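Local coordinates for protein GH3 beta-N-acetylglucosaminidase (Paenibacillaceae, PDB 6K5J) that probably hydrolyses terminal N-acetylglucosamine residues from the non-reducing ends of beta-linked chito-oligosaccharides, as a glycoside hydrolase family 3 beta-N-acetylglucosaminidase, at residues Leu13-Val21 and Leu309-Glu317; Val98-Ala107 and Ala501-Ala509. All blocks are in the same frame, centred on the assembly; numbering follows the deposited sequence.

Contact 1: Leu13-Val21 and Leu309-Glu317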
ATOM      1  N   LEU A  13     -17.513  -0.604 -30.275  1.00 28.50           N
ATOM      2  CA  LEU A  13     -16.413  -1.499 -29.949  1.00 32.03           C
ATOM      3  C   LEU A  13     -15.251  -0.739 -29.324  1.00 29.00           C
ATOM      4  O   LEU A  13     -14.641  -1.214 -28.361  1.00 25.54           O
ATOM      5  CB  LEU A  13     -15.946  -2.244 -31.199  1.00 34.31           C
ATOM      6  CG  LEU A  13     -14.762  -3.189 -30.981  1.00 32.16           C
ATOM      7  CD1 LEU A  13     -15.045  -4.145 -29.834  1.00 29.29           C
ATOM      8  CD2 LEU A  13     -14.453  -3.965 -32.259  1.00 35.44           C
ATOM      9  N   LYS A  14     -14.923   0.441 -29.858  1.00 25.96           N
ATOM     10  CA  LYS A  14     -13.810   1.198 -29.295  1.00 26.74           C
ATOM     11  C   LYS A  14     -14.124   1.666 -27.876  1.00 26.38           C
ATOM     12  O   LYS A  14     -13.232   1.711 -27.019  1.00 23.72           O
ATOM     13  CB  LYS A  14     -13.465   2.389 -30.193  1.00 32.98           C
ATOM     14  CG  LYS A  14     -12.332   2.113 -31.179  1.00 42.52           C
ATOM     15  CD  LYS A  14     -11.790   3.405 -31.807  1.00 47.34           C
ATOM     16  CE  LYS A  14     -10.980   4.245 -30.799  1.00 50.60           C
ATOM     17  NZ  LYS A  14      -9.885   3.475 -30.113  1.00 49.08           N
ATOM     18  N   GLN A  15     -15.382   2.028 -27.606  1.00 25.02           N
ATOM     19  CA  GLN A  15     -15.756   2.387 -26.240  1.00 26.48           C
ATOM     20  C   GLN A  15     -15.691   1.181 -25.309  1.00 24.47           C
ATOM     21  O   GLN A  15     -15.306   1.313 -24.143  1.00 24.28           O
ATOM     22  CB  GLN A  15     -17.156   2.979 -26.203  1.00 27.07           C
ATOM     23  CG  GLN A  15     -17.285   4.398 -26.693  1.00 26.88           C
ATOM     24  CD  GLN A  15     -18.742   4.812 -26.739  1.00 35.90           C
ATOM     25  OE1 GLN A  15     -19.558   4.168 -27.404  1.00 33.23           O
ATOM     26  NE2 GLN A  15     -19.083   5.864 -26.005  1.00 38.62           N
ATOM     27  N   LYS A  16     -16.117   0.009 -25.782  1.00 25.55           N
ATOM     28  CA  LYS A  16     -16.051  -1.178 -24.934  1.00 25.39           C
ATOM     29  C   LYS A  16     -14.609  -1.517 -24.600  1.00 24.44           C
ATOM     30  O   LYS A  16     -14.281  -1.807 -23.441  1.00 23.98           O
ATOM     31  CB  LYS A  16     -16.732  -2.369 -25.613  1.00 27.29           C
ATOM     32  CG  LYS A  16     -18.232  -2.201 -25.853  1.00 26.26           C
ATOM     33  CD  LYS A  16     -18.804  -3.484 -26.444  1.00 28.64           C
ATOM     34  CE  LYS A  16     -20.218  -3.279 -26.960  1.00 38.71           C
ATOM     35  NZ  LYS A  16     -20.750  -4.538 -27.552  1.00 30.91           N
ATOM     36  N   VAL A  17     -13.728  -1.465 -25.599  1.00 22.84           N
ATOM     37  CA  VAL A  17     -12.323  -1.771 -25.350  1.00 22.33           C
ATOM     38  C   VAL A  17     -11.729  -0.749 -24.391  1.00 22.00           C
ATOM     39  O   VAL A  17     -10.974  -1.097 -23.477  1.00 21.02           O
ATOM     40  CB  VAL A  17     -11.550  -1.848 -26.682  1.00 25.83           C
ATOM     41  CG1 VAL A  17     -10.043  -1.671 -26.459  1.00 27.95           C
ATOM     42  CG2 VAL A  17     -11.838  -3.180 -27.380  1.00 27.32           C
ATOM     43  N   GLY A  18     -12.070   0.529 -24.577  1.00 21.45           N
ATOM     44  CA  GLY A  18     -11.563   1.559 -23.682  1.00 23.90           C
ATOM     45  C   GLY A  18     -11.965   1.352 -22.232  1.00 23.11           C
ATOM     46  O   GLY A  18     -11.194   1.673 -21.320  1.00 20.73           O
ATOM     47  N   GLN A  19     -13.168   0.809 -21.996  1.00 20.35           N
ATOM     48  CA  GLN A  19     -13.614   0.538 -20.630  1.00 22.21           C
ATOM     49  C   GLN A  19     -12.655  -0.387 -19.890  1.00 20.92           C
ATOM     50  O   GLN A  19     -12.578  -0.338 -18.658  1.00 22.50           O
ATOM     51  CB  GLN A  19     -15.012  -0.081 -20.634  1.00 25.33           C
ATOM     52  CG  GLN A  19     -16.129   0.919 -20.815  1.00 24.94           C
ATOM     53  CD  GLN A  19     -16.142   1.975 -19.726  1.00 23.40           C
ATOM     54  OE1 GLN A  19     -16.408   1.680 -18.555  1.00 26.21           O
ATOM     55  NE2 GLN A  19     -15.842   3.212 -20.105  1.00 23.17           N
ATOM     56  N   LEU A  20     -11.927  -1.232 -20.619  1.00 19.84           N
ATOM     57  CA  LEU A  20     -11.042  -2.226 -20.025  1.00 20.35           C
ATOM     58  C   LEU A  20      -9.691  -1.666 -19.591  1.00 20.74           C
ATOM     59  O   LEU A  20      -8.850  -2.438 -19.119  1.00 20.75           O
ATOM     60  CB  LEU A  20     -10.810  -3.365 -21.012  1.00 22.61           C
ATOM     61  CG  LEU A  20     -12.057  -3.923 -21.705  1.00 24.65           C
ATOM     62  CD1 LEU A  20     -11.670  -5.071 -22.609  1.00 27.45           C
ATOM     63  CD2 LEU A  20     -13.069  -4.369 -20.670  1.00 22.70           C
ATOM     64  N   VAL A  21      -9.452  -0.366 -19.718  1.00 16.19           N
ATOM     65  CA  VAL A  21      -8.134   0.197 -19.430  1.00 19.17           C
ATOM     66  C   VAL A  21      -8.258   1.284 -18.370  1.00 20.56           C
ATOM     67  O   VAL A  21      -9.152   2.132 -18.440  1.00 19.23           O
ATOM     68  CB  VAL A  21      -7.471   0.743 -20.706  1.00 19.26           C
ATOM     69  CG1 VAL A  21      -6.147   1.436 -20.369  1.00 21.37           C
ATOM     70  CG2 VAL A  21      -7.275  -0.399 -21.708  1.00 17.64           C
ATOM     71  N   LEU A 309      -4.279  -0.458 -25.452  1.00 21.75           N
ATOM     72  CA  LEU A 309      -5.554  -0.175 -26.102  1.00 23.87           C
ATOM     73  C   LEU A 309      -5.570  -0.695 -27.536  1.00 26.41           C
ATOM     74  O   LEU A 309      -6.554  -1.310 -27.976  1.00 24.52           O
ATOM     75  CB  LEU A 309      -5.828   1.332 -26.077  1.00 25.76           C
ATOM     76  CG  LEU A 309      -6.316   1.968 -24.772  1.00 25.13           C
ATOM     77  CD1 LEU A 309      -5.974   3.470 -24.726  1.00 27.83           C
ATOM     78  CD2 LEU A 309      -7.811   1.744 -24.584  1.00 25.99           C
ATOM     79  N   ASP A 310      -4.489  -0.437 -28.284  1.00 24.91           N
ATOM     80  CA  ASP A 310      -4.375  -0.909 -29.661  1.00 26.18           C
ATOM     81  C   ASP A 310      -4.349  -2.429 -29.727  1.00 24.27           C
ATOM     82  O   ASP A 310      -4.983  -3.029 -30.599  1.00 25.90           O
ATOM     83  CB  ASP A 310      -3.104  -0.347 -30.315  1.00 23.93           C
ATOM     84  CG  ASP A 310      -3.243   1.115 -30.735  1.00 33.51           C
ATOM     85  OD1 ASP A 310      -4.383   1.595 -30.897  1.00 36.14           O
ATOM     86  OD2 ASP A 310      -2.199   1.780 -30.905  1.00 38.05           O
ATOM     87  N   ALA A 311      -3.604  -3.069 -28.824  1.00 21.19           N
ATOM     88  CA  ALA A 311      -3.515  -4.525 -28.842  1.00 23.60           C
ATOM     89  C   ALA A 311      -4.858  -5.170 -28.514  1.00 24.28           C
ATOM     90  O   ALA A 311      -5.225  -6.190 -29.113  1.00 20.04           O
ATOM     91  CB  ALA A 311      -2.434  -4.987 -27.869  1.00 23.53           C
ATOM     92  N   LEU A 312      -5.605  -4.595 -27.565  1.00 22.22           N
ATOM     93  CA  LEU A 312      -6.909  -5.152 -27.210  1.00 22.29           C
ATOM     94  C   LEU A 312      -7.886  -5.029 -28.371  1.00 23.24           C
ATOM     95  O   LEU A 312      -8.609  -5.979 -28.691  1.00 23.66           O
ATOM     96  CB  LEU A 312      -7.472  -4.454 -25.969  1.00 19.71           C
ATOM     97  CG  LEU A 312      -6.806  -4.851 -24.645  1.00 23.10           C
ATOM     98  CD1 LEU A 312      -7.245  -3.903 -23.522  1.00 21.64           C
ATOM     99  CD2 LEU A 312      -7.137  -6.292 -24.299  1.00 22.99           C
ATOM    100  N   LEU A 313      -7.919  -3.859 -29.012  1.00 23.02           N
ATOM    101  CA  LEU A 313      -8.779  -3.681 -30.176  1.00 22.57           C
ATOM    102  C   LEU A 313      -8.397  -4.649 -31.293  1.00 23.07           C
ATOM    103  O   LEU A 313      -9.265  -5.293 -31.896  1.00 23.64           O
ATOM    104  CB  LEU A 313      -8.706  -2.235 -30.660  1.00 25.12           C
ATOM    105  CG  LEU A 313      -9.671  -1.901 -31.796  1.00 30.35           C
ATOM    106  CD1 LEU A 313     -11.116  -2.009 -31.327  1.00 28.73           C
ATOM    107  CD2 LEU A 313      -9.393  -0.515 -32.363  1.00 33.80           C
ATOM    108  N   ALA A 314      -7.098  -4.773 -31.577  1.00 23.43           N
ATOM    109  CA  ALA A 314      -6.660  -5.663 -32.651  1.00 26.83           C
ATOM    110  C   ALA A 314      -7.022  -7.113 -32.354  1.00 25.14           C
ATOM    111  O   ALA A 314      -7.356  -7.878 -33.269  1.00 24.02           O
ATOM    112  CB  ALA A 314      -5.152  -5.525 -32.872  1.00 25.08           C
ATOM    113  N   ALA A 315      -6.962  -7.506 -31.079  1.00 22.48           N
ATOM    114  CA  ALA A 315      -7.302  -8.874 -30.698  1.00 23.89           C
ATOM    115  C   ALA A 315      -8.780  -9.170 -30.932  1.00 23.88           C
ATOM    116  O   ALA A 315      -9.136 -10.282 -31.338  1.00 23.44           O
ATOM    117  CB  ALA A 315      -6.929  -9.120 -29.236  1.00 21.82           C
ATOM    118  N   VAL A 316      -9.660  -8.196 -30.685  1.00 20.94           N
ATOM    119  CA  VAL A 316     -11.068  -8.403 -31.019  1.00 20.13           C
ATOM    120  C   VAL A 316     -11.251  -8.422 -32.527  1.00 22.10           C
ATOM    121  O   VAL A 316     -12.004  -9.240 -33.067  1.00 21.95           O
ATOM    122  CB  VAL A 316     -11.955  -7.328 -30.365  1.00 25.19           C
ATOM    123  CG1 VAL A 316     -13.425  -7.496 -30.811  1.00 24.70           C
ATOM    124  CG2 VAL A 316     -11.824  -7.380 -28.844  1.00 23.88           C
ATOM    125  N   GLU A 317     -10.553  -7.537 -33.237  1.00 23.26           N
ATOM    126  CA  GLU A 317     -10.753  -7.450 -34.677  1.00 23.23           C
ATOM    127  C   GLU A 317     -10.190  -8.659 -35.411  1.00 25.87           C
ATOM    128  O   GLU A 317     -10.673  -8.984 -36.502  1.00 23.81           O
ATOM    129  CB  GLU A 317     -10.142  -6.154 -35.197  1.00 24.03           C
ATOM    130  CG  GLU A 317     -10.937  -4.916 -34.749  1.00 27.01           C
ATOM    131  CD  GLU A 317     -10.354  -3.624 -35.293  1.00 34.82           C
ATOM    132  OE1 GLU A 317      -9.148  -3.608 -35.636  1.00 37.71           O
ATOM    133  OE2 GLU A 317     -11.104  -2.629 -35.377  1.00 43.41           O
TER

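Contact 2: Val98-Ala107 and Ala501-Ala509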
ATOM      1  N   VAL A  98      -3.357  11.093   8.131  1.00 18.15           N
ATOM      2  CA  VAL A  98      -2.396  10.014   7.929  1.00 20.40           C
ATOM      3  C   VAL A  98      -2.849   8.861   8.820  1.00 24.33           C
ATOM      4  O   VAL A  98      -2.830   8.961  10.047  1.00 25.28           O
ATOM      5  CB  VAL A  98      -0.962  10.460   8.242  1.00 23.63           C
ATOM      6  CG1 VAL A  98       0.017   9.303   8.028  1.00 23.82           C
ATOM      7  CG2 VAL A  98      -0.582  11.621   7.347  1.00 23.94           C
ATOM      8  N   VAL A  99      -3.301   7.781   8.197  1.00 16.93           N
ATOM      9  CA  VAL A  99      -3.955   6.678   8.887  1.00 20.41           C
ATOM     10  C   VAL A  99      -2.914   5.579   9.097  1.00 20.80           C
ATOM     11  O   VAL A  99      -2.071   5.375   8.216  1.00 23.60           O
ATOM     12  CB  VAL A  99      -5.163   6.212   8.056  1.00 24.65           C
ATOM     13  CG1 VAL A  99      -5.654   4.873   8.483  1.00 23.19           C
ATOM     14  CG2 VAL A  99      -6.281   7.277   8.122  1.00 21.26           C
ATOM     15  N   PRO A 100      -2.930   4.855  10.220  1.00 21.86           N
ATOM     16  CA  PRO A 100      -2.000   3.727  10.388  1.00 22.14           C
ATOM     17  C   PRO A 100      -2.166   2.685   9.294  1.00 21.30           C
ATOM     18  O   PRO A 100      -3.265   2.457   8.782  1.00 20.76           O
ATOM     19  CB  PRO A 100      -2.387   3.148  11.750  1.00 20.95           C
ATOM     20  CG  PRO A 100      -3.007   4.280  12.474  1.00 28.46           C
ATOM     21  CD  PRO A 100      -3.741   5.071  11.427  1.00 23.61           C
ATOM     22  N   GLY A 101      -1.051   2.035   8.954  1.00 20.87           N
ATOM     23  CA  GLY A 101      -1.024   1.061   7.889  1.00 18.90           C
ATOM     24  C   GLY A 101      -1.262  -0.345   8.408  1.00 18.40           C
ATOM     25  O   GLY A 101      -1.482  -0.576   9.593  1.00 16.97           O
ATOM     26  N   ASN A 102      -1.185  -1.302   7.485  1.00 17.19           N
ATOM     27  CA  ASN A 102      -1.728  -2.629   7.753  1.00 18.52           C
ATOM     28  C   ASN A 102      -1.017  -3.311   8.914  1.00 16.36           C
ATOM     29  O   ASN A 102      -1.667  -3.784   9.849  1.00 16.21           O
ATOM     30  CB  ASN A 102      -1.671  -3.484   6.487  1.00 19.03           C
ATOM     31  CG  ASN A 102      -2.844  -3.217   5.568  1.00 19.11           C
ATOM     32  OD1 ASN A 102      -3.534  -2.194   5.702  1.00 20.40           O
ATOM     33  ND2 ASN A 102      -3.091  -4.139   4.647  1.00 17.39           N
ATOM     34  N   MET A 103       0.315  -3.381   8.885  1.00 15.50           N
ATOM     35  CA  MET A 103       0.948  -4.161   9.942  1.00 17.77           C
ATOM     36  C   MET A 103       0.851  -3.456  11.294  1.00 18.09           C
ATOM     37  O   MET A 103       0.779  -4.124  12.328  1.00 16.56           O
ATOM     38  CB  MET A 103       2.405  -4.497   9.605  1.00 17.04           C
ATOM     39  CG  MET A 103       2.955  -5.590  10.552  1.00 17.80           C
ATOM     40  SD  MET A 103       4.518  -6.332  10.028  1.00 20.33           S
ATOM     41  CE  MET A 103       3.937  -7.309   8.628  1.00 18.26           C
ATOM     42  N   ALA A 104       0.802  -2.121  11.309  1.00 17.49           N
ATOM     43  CA  ALA A 104       0.500  -1.422  12.556  1.00 18.12           C
ATOM     44  C   ALA A 104      -0.879  -1.819  13.077  1.00 16.31           C
ATOM     45  O   ALA A 104      -1.055  -2.075  14.278  1.00 15.52           O
ATOM     46  CB  ALA A 104       0.588   0.093  12.343  1.00 15.35           C
ATOM     47  N   LEU A 105      -1.863  -1.917  12.181  1.00 15.78           N
ATOM     48  CA  LEU A 105      -3.195  -2.351  12.594  1.00 17.36           C
ATOM     49  C   LEU A 105      -3.182  -3.806  13.058  1.00 18.92           C
ATOM     50  O   LEU A 105      -3.876  -4.164  14.015  1.00 18.58           O
ATOM     51  CB  LEU A 105      -4.190  -2.165  11.440  1.00 17.07           C
ATOM     52  CG  LEU A 105      -4.601  -0.714  11.127  1.00 16.85           C
ATOM     53  CD1 LEU A 105      -5.220  -0.599   9.723  1.00 20.12           C
ATOM     54  CD2 LEU A 105      -5.571  -0.198  12.192  1.00 19.30           C
ATOM     55  N   GLY A 106      -2.408  -4.658  12.379  1.00 18.72           N
ATOM     56  CA  GLY A 106      -2.313  -6.056  12.786  1.00 14.93           C
ATOM     57  C   GLY A 106      -1.753  -6.227  14.186  1.00 17.23           C
ATOM     58  O   GLY A 106      -2.224  -7.076  14.953  1.00 16.95           O
ATOM     59  N   ALA A 107      -0.747  -5.422  14.545  1.00 16.80           N
ATOM     60  CA  ALA A 107      -0.172  -5.510  15.889  1.00 18.46           C
ATOM     61  C   ALA A 107      -1.147  -5.045  16.963  1.00 19.03           C
ATOM     62  O   ALA A 107      -1.073  -5.514  18.105  1.00 20.46           O
ATOM     63  CB  ALA A 107       1.112  -4.689  15.983  1.00 17.36           C
ATOM     64  N   ALA A 501       8.881  -2.318  17.910  1.00 20.01           N
ATOM     65  CA  ALA A 501       8.366  -2.193  16.551  1.00 18.60           C
ATOM     66  C   ALA A 501       7.229  -1.183  16.531  1.00 18.42           C
ATOM     67  O   ALA A 501       6.282  -1.287  17.322  1.00 19.87           O
ATOM     68  CB  ALA A 501       7.887  -3.545  15.993  1.00 15.67           C
ATOM     69  N   ALA A 502       7.313  -0.221  15.612  1.00 17.56           N
ATOM     70  CA  ALA A 502       6.211   0.692  15.341  1.00 17.50           C
ATOM     71  C   ALA A 502       5.557   0.473  13.986  1.00 16.94           C
ATOM     72  O   ALA A 502       4.477   1.032  13.745  1.00 17.78           O
ATOM     73  CB  ALA A 502       6.683   2.156  15.436  1.00 16.97           C
ATOM     74  N   TYR A 503       6.182  -0.293  13.091  1.00 18.37           N
ATOM     75  CA  TYR A 503       5.643  -0.726  11.797  1.00 18.11           C
ATOM     76  C   TYR A 503       5.466   0.408  10.791  1.00 18.50           C
ATOM     77  O   TYR A 503       4.970   0.162   9.676  1.00 19.13           O
ATOM     78  CB  TYR A 503       4.307  -1.478  11.963  1.00 16.64           C
ATOM     79  CG  TYR A 503       4.371  -2.526  13.052  1.00 17.71           C
ATOM     80  CD1 TYR A 503       4.946  -3.768  12.809  1.00 17.55           C
ATOM     81  CD2 TYR A 503       3.897  -2.261  14.339  1.00 17.64           C
ATOM     82  CE1 TYR A 503       5.027  -4.731  13.802  1.00 17.52           C
ATOM     83  CE2 TYR A 503       3.982  -3.217  15.342  1.00 17.88           C
ATOM     84  CZ  TYR A 503       4.539  -4.452  15.060  1.00 18.26           C
ATOM     85  OH  TYR A 503       4.624  -5.413  16.049  1.00 16.62           O
ATOM     86  N   GLU A 504       5.846   1.635  11.131  1.00 18.61           N
ATOM     87  CA  GLU A 504       5.681   2.788  10.250  1.00 18.99           C
ATOM     88  C   GLU A 504       6.286   3.991  10.965  1.00 19.99           C
ATOM     89  O   GLU A 504       6.575   3.938  12.166  1.00 19.42           O
ATOM     90  CB  GLU A 504       4.215   3.048   9.890  1.00 20.14           C
ATOM     91  CG  GLU A 504       3.340   3.273  11.098  1.00 18.53           C
ATOM     92  CD  GLU A 504       1.871   3.257  10.755  1.00 20.31           C
ATOM     93  OE1 GLU A 504       1.466   2.483   9.857  1.00 20.34           O
ATOM     94  OE2 GLU A 504       1.125   4.028  11.387  1.00 22.58           O
ATOM     95  N   ASN A 505       6.488   5.078  10.213  1.00 18.86           N
ATOM     96  CA  ASN A 505       7.005   6.327  10.770  1.00 20.62           C
ATOM     97  C   ASN A 505       5.971   7.450  10.710  1.00 22.49           C
ATOM     98  O   ASN A 505       6.326   8.627  10.600  1.00 23.09           O
ATOM     99  CB  ASN A 505       8.302   6.741  10.067  1.00 22.45           C
ATOM    100  CG  ASN A 505       8.092   7.133   8.613  1.00 23.37           C
ATOM    101  OD1 ASN A 505       7.002   6.995   8.071  1.00 22.47           O
ATOM    102  ND2 ASN A 505       9.154   7.620   7.971  1.00 26.58           N
ATOM    103  N   THR A 506       4.689   7.093  10.767  1.00 22.05           N
ATOM    104  CA  THR A 506       3.596   8.054  10.721  1.00 20.19           C
ATOM    105  C   THR A 506       3.595   8.952  11.955  1.00 21.83           C
ATOM    106  O   THR A 506       4.185   8.607  12.982  1.00 18.76           O
ATOM    107  CB  THR A 506       2.262   7.319  10.666  1.00 22.31           C
ATOM    108  OG1 THR A 506       2.145   6.487  11.830  1.00 19.77           O
ATOM    109  CG2 THR A 506       2.163   6.458   9.416  1.00 22.02           C
ATOM    110  N   PRO A 507       2.898  10.097  11.892  1.00 20.77           N
ATOM    111  CA  PRO A 507       2.810  10.948  13.090  1.00 21.76           C
ATOM    112  C   PRO A 507       2.265  10.218  14.305  1.00 20.69           C
ATOM    113  O   PRO A 507       2.839  10.331  15.394  1.00 19.42           O
ATOM    114  CB  PRO A 507       1.885  12.088  12.634  1.00 21.23           C
ATOM    115  CG  PRO A 507       2.146  12.201  11.165  1.00 28.29           C
ATOM    116  CD  PRO A 507       2.317  10.760  10.706  1.00 22.69           C
ATOM    117  N   SER A 508       1.174   9.453  14.145  1.00 19.28           N
ATOM    118  CA  SER A 508       0.558   8.813  15.301  1.00 18.97           C
ATOM    119  C   SER A 508       1.413   7.676  15.844  1.00 19.31           C
ATOM    120  O   SER A 508       1.382   7.416  17.050  1.00 17.03           O
ATOM    121  CB  SER A 508      -0.849   8.312  14.954  1.00 19.62           C
ATOM    122  OG  SER A 508      -0.806   7.269  13.994  1.00 20.41           O
ATOM    123  N   ALA A 509       2.167   6.983  14.983  1.00 19.15           N
ATOM    124  CA  ALA A 509       3.036   5.913  15.469  1.00 17.21           C
ATOM    125  C   ALA A 509       4.203   6.486  16.260  1.00 18.79           C
ATOM    126  O   ALA A 509       4.616   5.914  17.272  1.00 18.80           O
ATOM    127  CB  ALA A 509       3.554   5.065  14.301  1.00 18.32           C
TER
HETATM  128  O   HOH W   1      -0.748   9.269  11.847  1.00 23.58           O
HETATM  129  O   HOH W   2       2.194  -0.207   9.092  1.00 20.97           O

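Contact 1: Leu13-Val21 and Leu309-Glu317
V17 and L313 are the closest CA pair where helix 13-19 packs on the 309-317 part of helix 302-317; the axes of these segments come within 9.6 Å and their N-to-C directions differ by 128°. This pairing belongs to the TIM-barrel domain of the family 3 enzymes. One helix leads into strand 21-23, the other follows strand 296-298, and those two strands lie side by side in a parallel sheet, so the contact joins the beginning of the barrel to its end. No hydrogen bond spans the two segments; branched apolar side chains do the work.

V17 is the central knob. Its CG1, anti to the backbone N (chi1 160°), lies 3.8 Å from CB of L312 and makes a similar contact with the carbonyl O of L309, while CG2 faces L313. The V17 and L313 side chains cross at about a right angle. At the amino end of helix 13-19, L13 meets V316 tip to tip, with L13 CD1 3.8 Å from V316 CG1. L313 CD1 lies against L13 CG, and its other branch, CD2, touches the aliphatic CG of the exposed K14.

Helix 323-339 adds I326 beside L20 and V316, and V289 of helix 281-291 touches L312. At the buried end, where the chain turns from helix into strand, L312 CD1 is 3.9 Å from V21 CG2. The same V21 methyl meets L309 CD2 at 3.6 Å, and L309 CD2 also sits 3.9 Å from CA of G18.

Contact 2: Val98-Ala107 and Ala501-Ala509
The Y503 ring is the apolar centre, lodged against the short helix 102-108. A107 CB approaches obliquely, 3.3 Å from Y503 CE2, a tight fit. M103 crosses the Y503 side chain at about a right angle; its CG lies 3.5 Å from Y503 CD1, and its sulfur completes an oblique Met-aromatic contact. The carbonyl O of M103 covers one ring face near the rim and the methyl of A501 the opposite one, which confines the ring, while its hydroxyl is hydrogen-bonded to T374. At the other end of the contact V98 CG1 packs 3.8 Å from P507 CD and equally close to T506 CG2.

Between these apolar patches lies the carboxylate of E504. With CG placed between the backbone N and the carbonyl carbon (chi1 58°) and the chain extended beyond, E504 reaches G101, the N-cap residue of that helix. There E504 OE1 accepts from G101 N at 2.7 Å, nearly straight (163°), through its syn lone pair. A water donates to that same oxygen and to Y503 O while accepting from A104 N. The hydroxyl of T506 donates to E504 OE2 from above the carboxylate plane, and T506 OG1 also accepts from A509 N at 3.2 Å, capping helix 507-517. With G101 on one oxygen and T506 on the other, the carboxylate is gripped at both ends, which should limit its rotation. Farther out, another water bridges V98 O and S508 N.

Two helix starts thus meet through one buried acid, at the junction of TIM-barrel and C-terminal alpha/beta domains characteristic of two-domain family 3 glycosidases.

The two contacts lie on opposite sides of the chain's centre, with centres about 41 Å apart and nearest atoms about 24 Å apart, so they do not touch. Along the chain their segments alternate: 13-21, then 98-107, then 309-317, then 501-509. Contact 1 is internal to the TIM-barrel domain, bringing its first and late helices together beside neighbouring strands 21-23 and 296-298. Contact 2 instead runs from that same domain to the one built on the mixed sheet, where 501-509 continues from strand 499-501. One pairing thus ties the barrel to itself at the periphery, the other ties the barrel to its partner domain near the middle of the molecule.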